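Local coordinates for hypothetical protein ST1066 (Sulfolobus tokodaii, PDB 2PJZ) that probably binds and hydrolyses ATP as the nucleotide-binding subunit of an ABC transporter, perhaps one that moves cobalt, at residues Ile34-Asn39 with Asp186-Tyr191; Lys43-Arg48 with Gly52-Ser57; Ala196-Gly201 with Gly252-Ile257. All blocks are in the same frame, centred on the assembly; numbering follows the deposited sequence.

Contact 1 of 3, residues Ile34-Asn39 with Asp186-Tyr191; sequences IILGPN and DMLNLY
Ile34 and Leu36 meet Leu188 and Tyr191 where the strand that leads into the probable P-loop of this ABC ATPase, in its P-loop NTPase fold, is covered on one side by the loop between strands 177-182 and 195-200. The case illustrates how the alternation of a beta-strand sorts its side chains. Ile34 and Leu36 both point to the loop, whereas Ile35, between them, turns to the other face of the sheet and packs on Ile179 and Val181.

The two pairs are oriented differently. Leu36 and Leu188 reach toward each other tip to tip, and their methyls pair in register: CD2 of Leu36 lies 3.9 Å from CD2 of Leu188, and CD1 of Leu36 lies 4.0 Å from CD1 of Leu188. Each leucine has CG anti to its carbonyl carbon (chi1 -64° in Leu36, -67° in Leu188), an extended form that carries the forked end forward. Ile34 instead crosses Tyr191 at about a right angle, and a single methyl does the touching.

Within a short 3-10 turn on the loop side, Tyr191 N bonds to Leu188 O at 2.8 Å, so the two residues that meet the strand are joined. The tyrosine hydroxyl plays no part across the contact: it is bonded to Ser168 on helix 161-173, which ties the ring to that helix, while Tyr194 meets the tyrosine ring edge-to-face. Leu188 is backed by Val210 and Leu214 of helix 210-214. No hydrogen bond links the two segments, so the fit is purely apolar. CD2 of Leu188 also approaches Ile34 CD1 at 4.2 Å, and that same Ile34 CD1 makes the shortest approach of all, 3.6 Å from Tyr191 CB.

Contact 2 of 3, residues Lys43-Arg48 with Gly52-Ser57; sequences KTTLLR and GLLPYS. With SO4 (sulfate ion), chain C; SO4 (sulfate ion), chain F.
Arg48, in the conformer described, one of two deposited, forms the close part of this contact with Leu54. The leucine lies over one face of the guanidinium, Leu54 CD2 3.6 Å above its plane and over its centre, while Leu54 CD1 comes within 3.3 Å of Arg48 NH2. A bend at chi3 (72°) lays the guanidinium against the leucine; Arg48 CB also lies beside Leu54 CD2, at 3.7 Å. Thr45 CG2, its chain at about a right angle to the leucine, touches the same methyl. Glu82 holds NE in a salt bridge. The opposite extreme is the watery rim, where a water donates to Leu53 O at 2.6 Å and weakly accepts from Arg48 NH2. The helix ends here in a Schellman motif: Gly52 has positive phi, and Leu53 N bonds to Arg48 O at 2.9 Å. The helix's other end carries Lys43 and Thr44 of the probable Walker A motif. Their backbone N atoms and Lys43 NZ, 2.7 Å from O3, hold a sulfate, probably from the crystallisation liquor, much as a P-loop holds phosphate; Gly40 N, Gly42 N and Ser41 OG complete the site. An alanine in place of Lys43 would probably leave that sulfate without its ammonium partner and take from Gly37 O the donor that NZ supplies.

Contact 3 of 3, residues Ala196-Gly201 with Gly252-Ile257; sequences AYFLVG and GSLNRI
This is a buried apolar contact between a sheet strand and the turn that starts the last helix of the chain, joining the nucleotide-binding core to the C-terminal part of the protein. One aromatic ring on the strand, Phe198, receives two aliphatic side chains, Leu254 and Ile257, and no hydrogen bond crosses between the segments. It is a worked case of how one side of a single ring can receive two aliphatic residues, one from a turn and one from the first turn of the helix that follows.

The side in question is the CD1-CE1 bond. Leu254 arrives at the edge, near the ring plane, with its CD2 3.8 Å from Phe198 CE1. Ile257 comes obliquely to the same atoms, its CD1 3.9 Å from Phe198 CE1 and 4.0 Å from Phe198 CD1. In Ile257 the branch bearing CD1 stands anti to the carbonyl carbon (chi1 -62°) and runs on extended, which sends this methyl out to the ring.

The type I turn from Ser253 to Arg256 and the bond that follows it, from Ile257 N to Leu254 O at 3.0 Å, set Leu254 and Ile257 on the same side. Ser253 OG accepts from Asn255 N at 3.1 Å, a capping bond ahead of the helix.

Leu254 also packs on Leu36 of strand 32-36 and on Leu185. Around the ring, Phe248 and, from strand 228-232, Leu228 and Leu230 add further contacts, while Ile257 rests on Ile232, so that the ring of Phe198 projects from the central mixed sheet toward the C-terminal antiparallel sheet, beside the start of helix 256-260.

Contacts 1 and 3 are buried and purely apolar across their segments, and both rest on the same mixed sheet: strands 32-36 and 195-200 are neighbours in it, tied by probable hydrogen bonds between Leu36 N and Tyr197 O and between Ile34 O and Tyr197 N. Their centres lie about 9 Å apart. Contact 2 sits at the surface, its centre about 20 Å from theirs, and its chemistry is mixed, with a backbone bond, a guanidinium, water and sulfates. It nevertheless adjoins contact 1 directly, because strand 32-36 leads to helix 43-50 and Lys43 NZ reaches back to Gly37 O. Contact 3 meets this helix through Leu199 CD2, packed near Lys43 N.

Contact 1 of 3, residues Ile34-Asn39 with Asp186-Tyr191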
loop_
_atom_site.group_PDB
_atom_site.type_symbol
_atom_site.label_atom_id
_atom_site.label_comp_id
_atom_site.label_asym_id
_atom_site.label_seq_id
_atom_site.Cartn_x
_atom_site.Cartn_y
_atom_site.Cartn_z
ATOM N N ILE A 34 5.994 -3.008 -2.037
ATOM C CA ILE A 34 4.781 -2.581 -2.711
ATOM C C ILE A 34 3.952 -3.802 -3.064
ATOM O O ILE A 34 4.477 -4.804 -3.545
ATOM C CB ILE A 34 5.115 -1.769 -4.003
ATOM C CG1 ILE A 34 5.891 -0.507 -3.637
ATOM C CG2 ILE A 34 3.814 -1.412 -4.790
ATOM C CD1 ILE A 34 6.594 0.134 -4.840
ATOM N N ILE A 35 2.654 -3.749 -2.789
ATOM C CA ILE A 35 1.813 -4.861 -3.165
ATOM C C ILE A 35 0.974 -4.311 -4.302
ATOM O O ILE A 35 0.310 -3.280 -4.130
ATOM C CB ILE A 35 0.898 -5.315 -1.994
ATOM C CG1 ILE A 35 1.750 -5.938 -0.872
ATOM C CG2 ILE A 35 -0.168 -6.317 -2.504
ATOM C CD1 ILE A 35 0.887 -6.428 0.339
ATOM N N LEU A 36 1.056 -4.989 -5.458
ATOM C CA LEU A 36 0.368 -4.547 -6.676
ATOM C C LEU A 36 -0.785 -5.462 -6.913
ATOM O O LEU A 36 -0.644 -6.667 -6.852
ATOM C CB LEU A 36 1.291 -4.640 -7.916
ATOM C CG LEU A 36 2.522 -3.774 -7.951
ATOM C CD1 LEU A 36 3.408 -4.174 -9.159
ATOM C CD2 LEU A 36 2.096 -2.279 -7.999
ATOM N N GLY A 37 -1.957 -4.912 -7.152
ATOM C CA GLY A 37 -3.068 -5.820 -7.417
ATOM C C GLY A 37 -4.152 -5.005 -8.068
ATOM O O GLY A 37 -4.260 -3.819 -7.782
ATOM N N PRO A 38 -4.968 -5.649 -8.922
ATOM C CA PRO A 38 -6.130 -4.977 -9.497
ATOM C C PRO A 38 -7.101 -4.492 -8.451
ATOM O O PRO A 38 -7.118 -4.997 -7.310
ATOM C CB PRO A 38 -6.777 -6.063 -10.382
ATOM C CG PRO A 38 -6.172 -7.328 -10.006
ATOM C CD PRO A 38 -4.819 -7.034 -9.408
ATOM N N ASN A 39 -7.921 -3.521 -8.839
ATOM C CA ASN A 39 -9.008 -3.094 -8.004
ATOM C C ASN A 39 -9.813 -4.352 -7.686
ATOM O O ASN A 39 -9.954 -5.249 -8.530
ATOM C CB ASN A 39 -9.848 -1.984 -8.675
ATOM C CG ASN A 39 -9.291 -0.581 -8.398
ATOM O OD1 ASN A 39 -8.608 -0.356 -7.388
ATOM N ND2 ASN A 39 -9.588 0.367 -9.291
ATOM N N ASP A 186 1.767 3.529 -13.219
ATOM C CA ASP A 186 2.493 4.721 -13.672
ATOM C C ASP A 186 3.388 5.339 -12.588
ATOM O O ASP A 186 4.173 6.254 -12.857
ATOM C CB ASP A 186 1.514 5.753 -14.285
ATOM C CG ASP A 186 0.520 6.348 -13.261
ATOM O OD1 ASP A 186 0.545 5.975 -12.064
ATOM O OD2 ASP A 186 -0.298 7.221 -13.662
ATOM N N MET A 187 3.275 4.829 -11.360
ATOM C CA MET A 187 4.064 5.356 -10.273
ATOM C C MET A 187 5.321 4.546 -9.951
ATOM O O MET A 187 6.191 5.015 -9.208
ATOM C CB MET A 187 3.203 5.508 -9.019
ATOM C CG MET A 187 3.588 6.773 -8.300
ATOM S SD MET A 187 2.838 8.088 -9.244
ATOM C CE MET A 187 4.209 9.238 -9.466
ATOM N N LEU A 188 5.428 3.355 -10.530
ATOM C CA LEU A 188 6.516 2.437 -10.191
ATOM C C LEU A 188 7.913 2.946 -10.543
ATOM O O LEU A 188 8.889 2.522 -9.922
ATOM C CB LEU A 188 6.281 1.066 -10.814
ATOM C CG LEU A 188 5.086 0.264 -10.282
ATOM C CD1 LEU A 188 4.918 -1.012 -11.099
ATOM C CD2 LEU A 188 5.237 -0.060 -8.779
ATOM N N ASN A 189 8.000 3.855 -11.531
ATOM C CA ASN A 189 9.280 4.378 -12.005
ATOM C C ASN A 189 9.981 5.200 -10.938
ATOM O O ASN A 189 11.166 5.498 -11.052
ATOM C CB ASN A 189 9.067 5.249 -13.240
ATOM C CG ASN A 189 8.294 6.499 -12.917
ATOM O OD1 ASN A 189 7.063 6.530 -13.028
ATOM N ND2 ASN A 189 8.997 7.523 -12.448
ATOM N N LEU A 190 9.236 5.607 -9.921
ATOM C CA LEU A 190 9.831 6.326 -8.791
ATOM C C LEU A 190 10.240 5.368 -7.669
ATOM O O LEU A 190 10.802 5.795 -6.665
ATOM C CB LEU A 190 8.852 7.370 -8.245
ATOM C CG LEU A 190 8.684 8.672 -9.042
ATOM C CD1 LEU A 190 7.665 9.541 -8.336
ATOM C CD2 LEU A 190 10.020 9.410 -9.184
ATOM N N TYR A 191 9.970 4.076 -7.850
ATOM C CA TYR A 191 10.197 3.100 -6.787
ATOM C C TYR A 191 11.052 1.923 -7.207
ATOM O O TYR A 191 10.878 0.828 -6.693
ATOM C CB TYR A 191 8.856 2.644 -6.189
ATOM C CG TYR A 191 8.200 3.746 -5.418
ATOM C CD1 TYR A 191 8.431 3.904 -4.049
ATOM C CD2 TYR A 191 7.391 4.688 -6.067
ATOM C CE1 TYR A 191 7.847 4.954 -3.343
ATOM C CE2 TYR A 191 6.813 5.732 -5.370
ATOM C CZ TYR A 191 7.036 5.856 -4.009
ATOM O OH TYR A 191 6.451 6.899 -3.334
#

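Contact 2 of 3, residues Lys43-Arg48 with Gly52-Ser57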
loop_
_atom_site.group_PDB
_atom_site.type_symbol
_atom_site.label_atom_id
_atom_site.label_comp_id
_atom_site.label_asym_id
_atom_site.label_seq_id
_atom_site.Cartn_x
_atom_site.Cartn_y
_atom_site.Cartn_z
ATOM N N LYS A 43 -6.441 -5.801 -1.606
ATOM C CA LYS A 43 -5.235 -5.101 -1.100
ATOM C C LYS A 43 -5.558 -4.220 0.100
ATOM O O LYS A 43 -4.866 -4.291 1.117
ATOM C CB LYS A 43 -4.564 -4.219 -2.189
ATOM C CG LYS A 43 -4.239 -4.894 -3.461
ATOM C CD LYS A 43 -3.568 -3.913 -4.467
ATOM C CE LYS A 43 -4.311 -2.589 -4.623
ATOM N NZ LYS A 43 -5.603 -2.761 -5.351
ATOM N N THR A 44 -6.607 -3.403 -0.014
ATOM C CA THR A 44 -6.954 -2.451 1.003
ATOM C C THR A 44 -7.453 -3.193 2.254
ATOM O O THR A 44 -7.128 -2.807 3.377
ATOM C CB THR A 44 -8.017 -1.427 0.522
ATOM O OG1 THR A 44 -7.473 -0.658 -0.543
ATOM C CG2 THR A 44 -8.447 -0.479 1.669
ATOM N N THR A 45 -8.221 -4.260 2.032
ATOM C CA THR A 45 -8.691 -5.112 3.120
ATOM C C THR A 45 -7.509 -5.699 3.903
ATOM O O THR A 45 -7.548 -5.769 5.122
ATOM C CB THR A 45 -9.630 -6.233 2.610
ATOM O OG1 THR A 45 -10.798 -5.612 2.057
ATOM C CG2 THR A 45 -10.070 -7.104 3.747
ATOM N N LEU A 46 -6.467 -6.104 3.201
ATOM C CA LEU A 46 -5.255 -6.615 3.868
ATOM C C LEU A 46 -4.605 -5.557 4.765
ATOM O O LEU A 46 -4.272 -5.824 5.922
ATOM C CB LEU A 46 -4.268 -7.108 2.810
ATOM C CG LEU A 46 -3.386 -8.343 2.974
ATOM C CD1 LEU A 46 -4.154 -9.517 3.531
ATOM C CD2 LEU A 46 -2.864 -8.700 1.557
ATOM N N LEU A 47 -4.483 -4.334 4.253
ATOM C CA LEU A 47 -3.963 -3.244 5.058
ATOM C C LEU A 47 -4.837 -2.922 6.252
ATOM O O LEU A 47 -4.326 -2.597 7.326
ATOM C CB LEU A 47 -3.820 -1.998 4.176
ATOM C CG LEU A 47 -2.532 -1.189 4.233
ATOM C CD1 LEU A 47 -1.191 -2.017 4.357
ATOM C CD2 LEU A 47 -2.501 -0.312 2.969
ATOM N N ARG A 48 -6.158 -2.992 6.077
ATOM C CA ARG A 48 -7.061 -2.736 7.192
ATOM C C ARG A 48 -6.834 -3.779 8.311
ATOM O O ARG A 48 -6.771 -3.428 9.482
ATOM C CB ARG A 48 -8.526 -2.686 6.710
ATOM C CG ARG A 48 -8.901 -1.358 6.004
ATOM C CD ARG A 48 -10.287 -1.402 5.335
ATOM N NE ARG A 48 -11.373 -1.397 6.307
ATOM C CZ ARG A 48 -12.619 -1.806 6.073
ATOM N NH1 ARG A 48 -12.979 -2.284 4.886
ATOM N NH2 ARG A 48 -13.517 -1.734 7.041
ATOM N N GLY A 52 -5.354 -3.190 12.328
ATOM C CA GLY A 52 -6.179 -3.438 13.514
ATOM C C GLY A 52 -7.639 -3.023 13.285
ATOM O O GLY A 52 -8.384 -2.793 14.229
ATOM N N LEU A 53 -8.048 -2.932 12.026
ATOM C CA LEU A 53 -9.351 -2.329 11.673
ATOM C C LEU A 53 -10.382 -3.345 11.158
ATOM O O LEU A 53 -11.534 -2.977 10.860
ATOM C CB LEU A 53 -9.156 -1.215 10.622
ATOM C CG LEU A 53 -8.281 -0.011 11.047
ATOM C CD1 LEU A 53 -7.802 0.785 9.823
ATOM C CD2 LEU A 53 -9.068 0.847 12.018
ATOM N N LEU A 54 -9.998 -4.611 11.065
ATOM C CA LEU A 54 -10.919 -5.641 10.570
ATOM C C LEU A 54 -10.512 -6.987 11.134
ATOM O O LEU A 54 -9.321 -7.224 11.293
ATOM C CB LEU A 54 -10.781 -5.706 9.053
ATOM C CG LEU A 54 -11.907 -5.594 8.035
ATOM C CD1 LEU A 54 -13.019 -4.652 8.435
ATOM C CD2 LEU A 54 -11.276 -5.175 6.709
ATOM N N PRO A 55 -11.477 -7.885 11.407
ATOM C CA PRO A 55 -11.084 -9.224 11.845
ATOM C C PRO A 55 -10.518 -10.015 10.661
ATOM O O PRO A 55 -10.800 -9.685 9.495
ATOM C CB PRO A 55 -12.386 -9.880 12.291
ATOM C CG PRO A 55 -13.484 -9.047 11.749
ATOM C CD PRO A 55 -12.939 -7.701 11.361
ATOM N N TYR A 56 -9.758 -11.057 10.985
ATOM C CA TYR A 56 -9.066 -11.880 9.988
ATOM C C TYR A 56 -8.827 -13.238 10.658
ATOM O O TYR A 56 -8.774 -13.333 11.903
ATOM C CB TYR A 56 -7.686 -11.218 9.586
ATOM C CG TYR A 56 -6.822 -10.856 10.776
ATOM C CD1 TYR A 56 -5.847 -11.733 11.232
ATOM C CD2 TYR A 56 -7.017 -9.641 11.477
ATOM C CE1 TYR A 56 -5.054 -11.430 12.378
ATOM C CE2 TYR A 56 -6.255 -9.338 12.623
ATOM C CZ TYR A 56 -5.293 -10.229 13.052
ATOM O OH TYR A 56 -4.541 -9.953 14.177
ATOM N N SER A 57 -8.639 -14.278 9.855
ATOM C CA SER A 57 -8.139 -15.548 10.398
ATOM C C SER A 57 -6.605 -15.570 10.286
ATOM O O SER A 57 -6.019 -14.766 9.511
ATOM C CB SER A 57 -8.760 -16.721 9.661
ATOM O OG SER A 57 -8.413 -16.696 8.282
HETATM S S SO4 C . -8.510 -3.578 -3.567
HETATM O O1 SO4 C . -9.560 -4.455 -2.983
HETATM O O2 SO4 C . -8.052 -2.653 -2.516
HETATM O O3 SO4 C . -7.358 -4.326 -4.041
HETATM O O4 SO4 C . -9.060 -2.748 -4.614
HETATM S S SO4 F . -11.600 -16.438 7.000
HETATM O O1 SO4 F . -12.262 -16.277 5.628
HETATM O O2 SO4 F . -12.396 -17.026 8.167
HETATM O O3 SO4 F . -10.418 -17.308 6.852
HETATM O O4 SO4 F . -11.123 -15.090 7.369
HETATM O O HOH W 1 -13.440 -1.239 10.399
#

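Contact 3 of 3, residues Ala196-Gly201 with Gly252-Ile257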
loop_
_atom_site.group_PDB
_atom_site.type_symbol
_atom_site.label_atom_id
_atom_site.label_comp_id
_atom_site.label_asym_id
_atom_site.label_seq_id
_atom_site.Cartn_x
_atom_site.Cartn_y
_atom_site.Cartn_z
ATOM N N ALA A 196 8.519 -5.488 -4.953
ATOM C CA ALA A 196 7.082 -5.674 -5.178
ATOM C C ALA A 196 6.586 -7.121 -5.057
ATOM O O ALA A 196 7.278 -8.111 -5.373
ATOM C CB ALA A 196 6.664 -5.091 -6.583
ATOM N N TYR A 197 5.327 -7.230 -4.636
ATOM C CA TYR A 197 4.574 -8.464 -4.679
ATOM C C TYR A 197 3.300 -8.195 -5.485
ATOM O O TYR A 197 2.824 -7.081 -5.518
ATOM C CB TYR A 197 4.145 -8.860 -3.269
ATOM C CG TYR A 197 5.300 -9.255 -2.388
ATOM C CD1 TYR A 197 5.590 -10.599 -2.184
ATOM C CD2 TYR A 197 6.096 -8.287 -1.774
ATOM C CE1 TYR A 197 6.663 -11.003 -1.372
ATOM C CE2 TYR A 197 7.183 -8.664 -0.955
ATOM C CZ TYR A 197 7.439 -10.038 -0.767
ATOM O OH TYR A 197 8.495 -10.465 0.003
ATOM N N PHE A 198 2.803 -9.220 -6.161
ATOM C CA PHE A 198 1.501 -9.172 -6.825
ATOM C C PHE A 198 0.456 -9.900 -5.973
ATOM O O PHE A 198 0.696 -11.007 -5.524
ATOM C CB PHE A 198 1.589 -9.913 -8.164
ATOM C CG PHE A 198 2.379 -9.167 -9.191
ATOM C CD1 PHE A 198 1.736 -8.268 -10.062
ATOM C CD2 PHE A 198 3.759 -9.346 -9.279
ATOM C CE1 PHE A 198 2.463 -7.564 -11.033
ATOM C CE2 PHE A 198 4.493 -8.657 -10.258
ATOM C CZ PHE A 198 3.849 -7.762 -11.127
ATOM N N LEU A 199 -0.698 -9.278 -5.772
ATOM C CA LEU A 199 -1.841 -10.007 -5.192
ATOM C C LEU A 199 -2.663 -10.481 -6.394
ATOM O O LEU A 199 -3.461 -9.705 -6.924
ATOM C CB LEU A 199 -2.655 -9.085 -4.271
ATOM C CG LEU A 199 -3.772 -9.696 -3.403
ATOM C CD1 LEU A 199 -3.278 -10.848 -2.508
ATOM C CD2 LEU A 199 -4.370 -8.613 -2.584
ATOM N N VAL A 200 -2.441 -11.735 -6.795
ATOM C CA VAL A 200 -3.173 -12.429 -7.899
ATOM C C VAL A 200 -3.151 -13.931 -7.680
ATOM O O VAL A 200 -2.324 -14.439 -6.955
ATOM C CB VAL A 200 -2.551 -12.168 -9.318
ATOM C CG1 VAL A 200 -2.887 -10.775 -9.800
ATOM C CG2 VAL A 200 -1.045 -12.402 -9.307
ATOM N N GLY A 201 -4.049 -14.669 -8.326
ATOM C CA GLY A 201 -4.078 -16.124 -8.159
ATOM C C GLY A 201 -4.437 -16.463 -6.737
ATOM O O GLY A 201 -3.934 -17.441 -6.154
ATOM N N GLY A 252 -0.309 -0.767 -18.704
ATOM C CA GLY A 252 -1.447 0.121 -18.542
ATOM C C GLY A 252 -2.284 -0.272 -17.346
ATOM O O GLY A 252 -2.494 0.541 -16.457
ATOM N N SER A 253 -2.719 -1.523 -17.284
ATOM C CA SER A 253 -3.594 -1.991 -16.203
ATOM C C SER A 253 -3.256 -3.406 -15.786
ATOM O O SER A 253 -3.028 -4.266 -16.635
ATOM C CB SER A 253 -5.072 -1.945 -16.651
ATOM O OG SER A 253 -5.865 -2.760 -15.797
ATOM N N LEU A 254 -3.250 -3.668 -14.474
ATOM C CA LEU A 254 -2.982 -5.012 -13.957
ATOM C C LEU A 254 -4.002 -6.050 -14.385
ATOM O O LEU A 254 -3.691 -7.237 -14.410
ATOM C CB LEU A 254 -2.884 -5.015 -12.423
ATOM C CG LEU A 254 -1.625 -4.338 -11.876
ATOM C CD1 LEU A 254 -1.873 -3.870 -10.427
ATOM C CD2 LEU A 254 -0.428 -5.288 -11.981
ATOM N N ASN A 255 -5.227 -5.617 -14.709
ATOM C CA ASN A 255 -6.219 -6.581 -15.154
ATOM C C ASN A 255 -5.783 -7.248 -16.465
ATOM O O ASN A 255 -6.209 -8.351 -16.766
ATOM C CB ASN A 255 -7.635 -5.961 -15.187
ATOM C CG ASN A 255 -8.318 -5.964 -13.796
ATOM O OD1 ASN A 255 -8.751 -4.916 -13.286
ATOM N ND2 ASN A 255 -8.398 -7.148 -13.179
ATOM N N ARG A 256 -4.881 -6.612 -17.189
ATOM C CA ARG A 256 -4.389 -7.172 -18.425
ATOM C C ARG A 256 -3.502 -8.401 -18.252
ATOM O O ARG A 256 -3.285 -9.150 -19.202
ATOM C CB ARG A 256 -3.795 -6.064 -19.301
ATOM C CG ARG A 256 -4.810 -4.913 -19.418
ATOM C CD ARG A 256 -4.894 -4.257 -20.782
ATOM N NE ARG A 256 -5.895 -3.193 -20.732
ATOM C CZ ARG A 256 -5.601 -1.902 -20.687
ATOM N NH1 ARG A 256 -4.331 -1.520 -20.701
ATOM N NH2 ARG A 256 -6.565 -0.987 -20.654
ATOM N N ILE A 257 -3.045 -8.657 -17.023
ATOM C CA ILE A 257 -2.406 -9.926 -16.705
ATOM C C ILE A 257 -3.351 -11.110 -16.957
ATOM O O ILE A 257 -2.930 -12.173 -17.439
ATOM C CB ILE A 257 -1.917 -9.971 -15.234
ATOM C CG1 ILE A 257 -0.856 -8.879 -14.978
ATOM C CG2 ILE A 257 -1.362 -11.325 -14.902
ATOM C CD1 ILE A 257 -0.381 -8.812 -13.471
#